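Local coordinates for protein catechol 2,3-dioxygenase (Rhodococcus sp., PDB 2WL9) that probably catalyses the iron-dependent extradiol ring cleavage of catechols by dioxygen in the breakdown of aromatic hydrocarbons, as a type I extradiol dioxygenase, at residues C[30-35]-C[41-46]; C[50-55]-C[145-150]. All coordinates share one frame; numbering follows the deposited sequence.

Contact 1 (C[30-35]-C[41-46])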
# COMPACT_ATOMS: atom_id res chain seq x y z
N MET C 30 26.26 -22.90 -1.70
CA MET C 30 26.93 -22.28 -0.55
C MET C 30 28.31 -21.76 -0.95
O MET C 30 28.85 -22.16 -1.98
CB MET C 30 27.05 -23.27 0.60
CG MET C 30 25.71 -23.69 1.13
SD MET C 30 25.78 -24.63 2.65
CE MET C 30 24.02 -24.84 2.91
N GLN C 31 28.85 -20.86 -0.15
CA GLN C 31 30.16 -20.30 -0.41
C GLN C 31 31.18 -20.96 0.51
O GLN C 31 31.01 -20.98 1.72
CB GLN C 31 30.17 -18.79 -0.19
CG GLN C 31 31.50 -18.14 -0.55
CD GLN C 31 31.49 -16.63 -0.38
OE1 GLN C 31 30.50 -16.05 0.06
NE2 GLN C 31 32.60 -16.00 -0.71
N VAL C 32 32.24 -21.50 -0.08
CA VAL C 32 33.34 -22.06 0.70
C VAL C 32 34.22 -20.92 1.20
O VAL C 32 34.63 -20.05 0.43
CB VAL C 32 34.19 -23.09 -0.11
CG1 VAL C 32 35.40 -23.51 0.67
CG2 VAL C 32 33.35 -24.31 -0.49
N VAL C 33 34.50 -20.96 2.50
CA VAL C 33 35.35 -19.97 3.16
C VAL C 33 36.51 -20.70 3.86
O VAL C 33 36.30 -21.50 4.76
CB VAL C 33 34.54 -19.12 4.18
CG1 VAL C 33 35.45 -18.15 4.93
CG2 VAL C 33 33.41 -18.37 3.48
N ASP C 34 37.74 -20.42 3.40
CA ASP C 34 38.94 -21.06 3.96
C ASP C 34 39.86 -20.00 4.55
O ASP C 34 40.51 -19.25 3.83
CB ASP C 34 39.67 -21.86 2.88
CG ASP C 34 40.79 -22.74 3.44
OD1 ASP C 34 41.30 -22.48 4.55
OD2 ASP C 34 41.16 -23.71 2.74
N ASP C 35 39.93 -19.97 5.88
CA ASP C 35 40.73 -18.98 6.59
C ASP C 35 42.14 -19.47 6.90
O ASP C 35 42.88 -18.83 7.66
CB ASP C 35 40.01 -18.53 7.86
CG ASP C 35 38.80 -17.66 7.55
OD1 ASP C 35 38.80 -16.96 6.51
OD2 ASP C 35 37.85 -17.67 8.36
N ILE C 41 37.24 -25.84 7.49
CA ILE C 41 36.79 -24.81 6.56
C ILE C 41 35.34 -24.48 6.90
O ILE C 41 34.76 -25.08 7.82
CB ILE C 41 36.94 -25.24 5.07
CG1 ILE C 41 36.14 -26.51 4.78
CG2 ILE C 41 38.42 -25.40 4.70
CD1 ILE C 41 35.95 -26.79 3.30
N TYR C 42 34.76 -23.52 6.19
CA TYR C 42 33.40 -23.05 6.51
C TYR C 42 32.51 -22.99 5.28
O TYR C 42 32.97 -22.80 4.15
CB TYR C 42 33.43 -21.66 7.16
CG TYR C 42 34.37 -21.51 8.34
CD1 TYR C 42 33.90 -21.58 9.65
CD2 TYR C 42 35.73 -21.30 8.13
CE1 TYR C 42 34.77 -21.46 10.73
CE2 TYR C 42 36.60 -21.18 9.19
CZ TYR C 42 36.12 -21.25 10.48
OH TYR C 42 37.00 -21.13 11.52
N LEU C 43 31.21 -23.14 5.51
CA LEU C 43 30.24 -22.94 4.44
C LEU C 43 29.41 -21.72 4.78
O LEU C 43 28.86 -21.61 5.87
CB LEU C 43 29.36 -24.18 4.26
CG LEU C 43 30.07 -25.49 3.91
CD1 LEU C 43 29.12 -26.69 4.04
CD2 LEU C 43 30.70 -25.45 2.52
N ARG C 44 29.33 -20.79 3.84
CA ARG C 44 28.66 -19.52 4.04
C ARG C 44 27.39 -19.48 3.20
O ARG C 44 27.39 -19.95 2.06
CB ARG C 44 29.63 -18.40 3.64
CG ARG C 44 29.09 -17.00 3.70
CD ARG C 44 30.16 -16.01 3.30
NE ARG C 44 29.81 -14.66 3.73
CZ ARG C 44 30.11 -13.55 3.06
NH1 ARG C 44 30.74 -13.60 1.90
NH2 ARG C 44 29.74 -12.38 3.55
N MET C 45 26.30 -18.95 3.77
CA MET C 45 25.01 -18.90 3.08
C MET C 45 24.49 -17.48 2.89
O MET C 45 23.51 -17.26 2.16
CB MET C 45 23.95 -19.70 3.86
CG MET C 45 24.24 -21.19 4.02
SD MET C 45 23.06 -21.97 5.13
CE MET C 45 21.53 -21.83 4.20
N ASP C 46 25.12 -16.52 3.56
CA ASP C 46 24.63 -15.14 3.59
C ASP C 46 25.72 -14.19 4.09
O ASP C 46 26.90 -14.51 3.99
CB ASP C 46 23.36 -15.03 4.44
CG ASP C 46 23.57 -15.44 5.91
OD1 ASP C 46 24.71 -15.76 6.31
OD2 ASP C 46 22.57 -15.44 6.66
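Q31 and R44 face each other as a hydrogen-bonded pair of an antiparallel beta hairpin, with Q31 N donating to R44 O at 2.8 Å in a nearly straight bond and R44 N returning to Q31 O at 2.7 Å. Two residues further on, V33 and Y42 repeat the arrangement: V33 N reaches Y42 O, and Y42 N reaches V33 O, at 2.9 Å each. Between these pairs V32 and L43 form a non-hydrogen-bonded pair, whose CA-H groups point at the carbonyls of Y42 and Q31.

The polar side chains of the first pair run alongside each other in the same direction. Both have CG anti to the backbone N (chi1 -175° for Q31) and continue extended, which brings Q31 OE1 to R44 NH1 at 3.1 Å. The bond is bent, 146° at the hydrogen, and the amide and guanidinium planes are 42° apart. Glutamine suits its place because OE1 can accept from H131 N as well, and arginine because its several N-H groups also serve S128 O and the backbone oxygens of R47 and W48. Y42 sets a ring edge against V33 O, with CD2 3.4 Å from that oxygen, while its hydroxyl bonds to E37.

Apolar contacts include V33 CG2 against R44 CB on the face that carries the polar pair. Flexible M30 lies beside M45, its CE 3.8 Å from M45 SD, and its own sulfur meets L43 CB; branched V32 and L43 meet through CG2 and CD2 on the other face.

Strand 31-33 is the outermost strand of its sheet within this chain, and strand 40-44 pairs next with 52-56. Helix 17-24 packs on V32, I41 and L43, while M30 and M45 reach I215 of strand 210-217.

Contact 2 (C[50-55]-C[145-150]). With FE (Fe (III) ion), chain K.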
# COMPACT_ATOMS: atom_id res chain seq x y z
N HIS C 50 29.98 -17.34 8.38
CA HIS C 50 29.59 -18.72 8.08
C HIS C 50 28.30 -19.15 8.78
O HIS C 50 27.91 -18.57 9.80
CB HIS C 50 30.70 -19.70 8.48
CG HIS C 50 30.87 -19.83 9.96
ND1 HIS C 50 31.63 -18.94 10.70
CD2 HIS C 50 30.37 -20.73 10.84
CE1 HIS C 50 31.59 -19.29 11.97
NE2 HIS C 50 30.83 -20.37 12.09
N ARG C 51 27.65 -20.18 8.23
CA ARG C 51 26.55 -20.85 8.92
C ARG C 51 26.95 -22.27 9.37
O ARG C 51 26.33 -22.84 10.27
CB ARG C 51 25.28 -20.94 8.05
CG ARG C 51 24.71 -19.61 7.49
CD ARG C 51 24.74 -18.41 8.44
NE ARG C 51 23.84 -18.55 9.58
CZ ARG C 51 22.82 -17.73 9.87
NH1 ARG C 51 22.53 -16.68 9.13
NH2 ARG C 51 22.10 -17.97 10.95
N ILE C 52 27.95 -22.84 8.72
CA ILE C 52 28.39 -24.20 9.01
C ILE C 52 29.91 -24.27 9.06
O ILE C 52 30.60 -23.69 8.22
CB ILE C 52 27.84 -25.24 7.96
CG1 ILE C 52 26.32 -25.13 7.81
CG2 ILE C 52 28.21 -26.68 8.35
CD1 ILE C 52 25.72 -25.93 6.63
N VAL C 53 30.42 -24.98 10.07
CA VAL C 53 31.84 -25.27 10.20
C VAL C 53 32.04 -26.74 9.90
O VAL C 53 31.37 -27.59 10.49
CB VAL C 53 32.38 -24.99 11.63
CG1 VAL C 53 33.91 -25.02 11.64
CG2 VAL C 53 31.90 -23.65 12.13
N LEU C 54 32.96 -27.04 8.99
CA LEU C 54 33.31 -28.43 8.70
C LEU C 54 34.64 -28.76 9.36
O LEU C 54 35.68 -28.20 9.00
CB LEU C 54 33.39 -28.67 7.19
CG LEU C 54 32.15 -28.38 6.33
CD1 LEU C 54 32.50 -28.56 4.87
CD2 LEU C 54 30.95 -29.25 6.70
N HIS C 55 34.60 -29.66 10.33
CA HIS C 55 35.81 -30.12 11.01
C HIS C 55 36.30 -31.40 10.35
O HIS C 55 35.62 -32.43 10.41
CB HIS C 55 35.52 -30.38 12.48
CG HIS C 55 35.15 -29.15 13.26
ND1 HIS C 55 36.08 -28.41 13.96
CD2 HIS C 55 33.96 -28.54 13.45
CE1 HIS C 55 35.47 -27.40 14.55
NE2 HIS C 55 34.18 -27.46 14.26
N GLN C 145 15.76 -15.97 10.51
CA GLN C 145 15.22 -17.33 10.46
C GLN C 145 16.28 -18.41 10.63
O GLN C 145 15.94 -19.60 10.61
CB GLN C 145 14.47 -17.54 9.14
CG GLN C 145 13.14 -16.82 9.06
CD GLN C 145 12.33 -17.25 7.86
OE1 GLN C 145 12.15 -18.45 7.62
NE2 GLN C 145 11.85 -16.29 7.09
N GLY C 146 17.54 -18.03 10.80
CA GLY C 146 18.63 -19.00 10.94
C GLY C 146 18.93 -19.78 9.67
O GLY C 146 18.36 -19.50 8.62
N LEU C 147 19.82 -20.76 9.76
CA LEU C 147 20.30 -21.46 8.55
C LEU C 147 19.27 -22.38 7.90
O LEU C 147 19.37 -22.67 6.72
CB LEU C 147 21.62 -22.21 8.81
CG LEU C 147 21.61 -23.57 9.51
CD1 LEU C 147 22.80 -24.42 9.06
CD2 LEU C 147 21.66 -23.35 11.00
N GLY C 148 18.29 -22.84 8.68
CA GLY C 148 17.32 -23.82 8.22
C GLY C 148 16.77 -24.56 9.43
O GLY C 148 16.61 -23.97 10.48
N HIS C 149 16.49 -25.85 9.27
CA HIS C 149 16.10 -26.68 10.42
C HIS C 149 16.75 -28.04 10.41
O HIS C 149 17.26 -28.49 9.39
CB HIS C 149 14.58 -26.81 10.54
CG HIS C 149 13.94 -27.70 9.52
ND1 HIS C 149 13.07 -27.23 8.57
CD2 HIS C 149 14.02 -29.04 9.33
CE1 HIS C 149 12.64 -28.23 7.82
NE2 HIS C 149 13.21 -29.34 8.26
N ILE C 150 16.70 -28.72 11.56
CA ILE C 150 17.37 -30.00 11.75
C ILE C 150 16.50 -30.99 12.53
O ILE C 150 15.78 -30.61 13.46
CB ILE C 150 18.72 -29.84 12.50
CG1 ILE C 150 18.52 -29.10 13.84
CG2 ILE C 150 19.75 -29.15 11.60
CD1 ILE C 150 19.79 -28.92 14.67
FE FE K . 12.42 -31.31 7.26
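The guanidinium of R51, which lies against the backbone of G146 and L147, is gripped by several groups: D46 takes NH1 and E6 takes NH2 in salt bridges, G8 O accepts from NE, and W48 adds a cation-pi contact. These partners probably keep the buried arginine charged and fix the rotation of its flat end. R51 NH2 comes within 3.6 Å of G146 CA, and L147 N sits over one face of the group, 3.8 Å from R51 NH2; no hydrogen bond crosses between 50-55 and 145-150. The arginine chain bends at chi2 and chi3 (-68°), which brings NH2 up to this loop. Glycine suits the loop, since G146 has a positive phi of 69°.

Nearer the R51 backbone the contact is apolar. L147 CB meets R51 CB at 3.9 Å, and the CD1 branch of L147 comes within 3.8 Å of I52 CG1, the two side chains crossing at about a right angle. Branched apolar side chains suit this buried junction, where L147 also touches L7 and M45, and I52 touches L12 and L213.

Two residues, R51 and I52, lie opposite the single L43 of the neighbouring strand, which makes a classic beta bulge at the start of strand 52-56. The bulge belongs to the N-terminal sheet, whereas 145-150 leads into strand 149-152 of the second sheet, so the contact joins the two halves of a chain with repeated glyoxalase-type (VOC) sequence families.

Two residues beyond L147, H149 binds the iron through NE2 at 2.3 Å, and H212 and E263 also bind the metal. The ring of H149 meets that of H197 with the planes about 35° apart.

Contact 1 and contact 2 have centres 10 Å apart and come in series along the chain, the hairpin of 30-35 and 41-46 closing before 50-55 begins. They share the N-terminal sheet, in which strands 40-44 and 52-56 are antiparallel neighbours, and L43 N probably bonds to I52 O at 2.8 Å. M45 CE packs on L147 O at 3.4 Å as a second junction, and the ring of Y42 packs on that of H50. Contact 2 then spans 90 residues to the second sheet and the iron ligand H149. The first thus lies at the edge of the N-terminal sheet, the second between that sheet and the half that binds the iron.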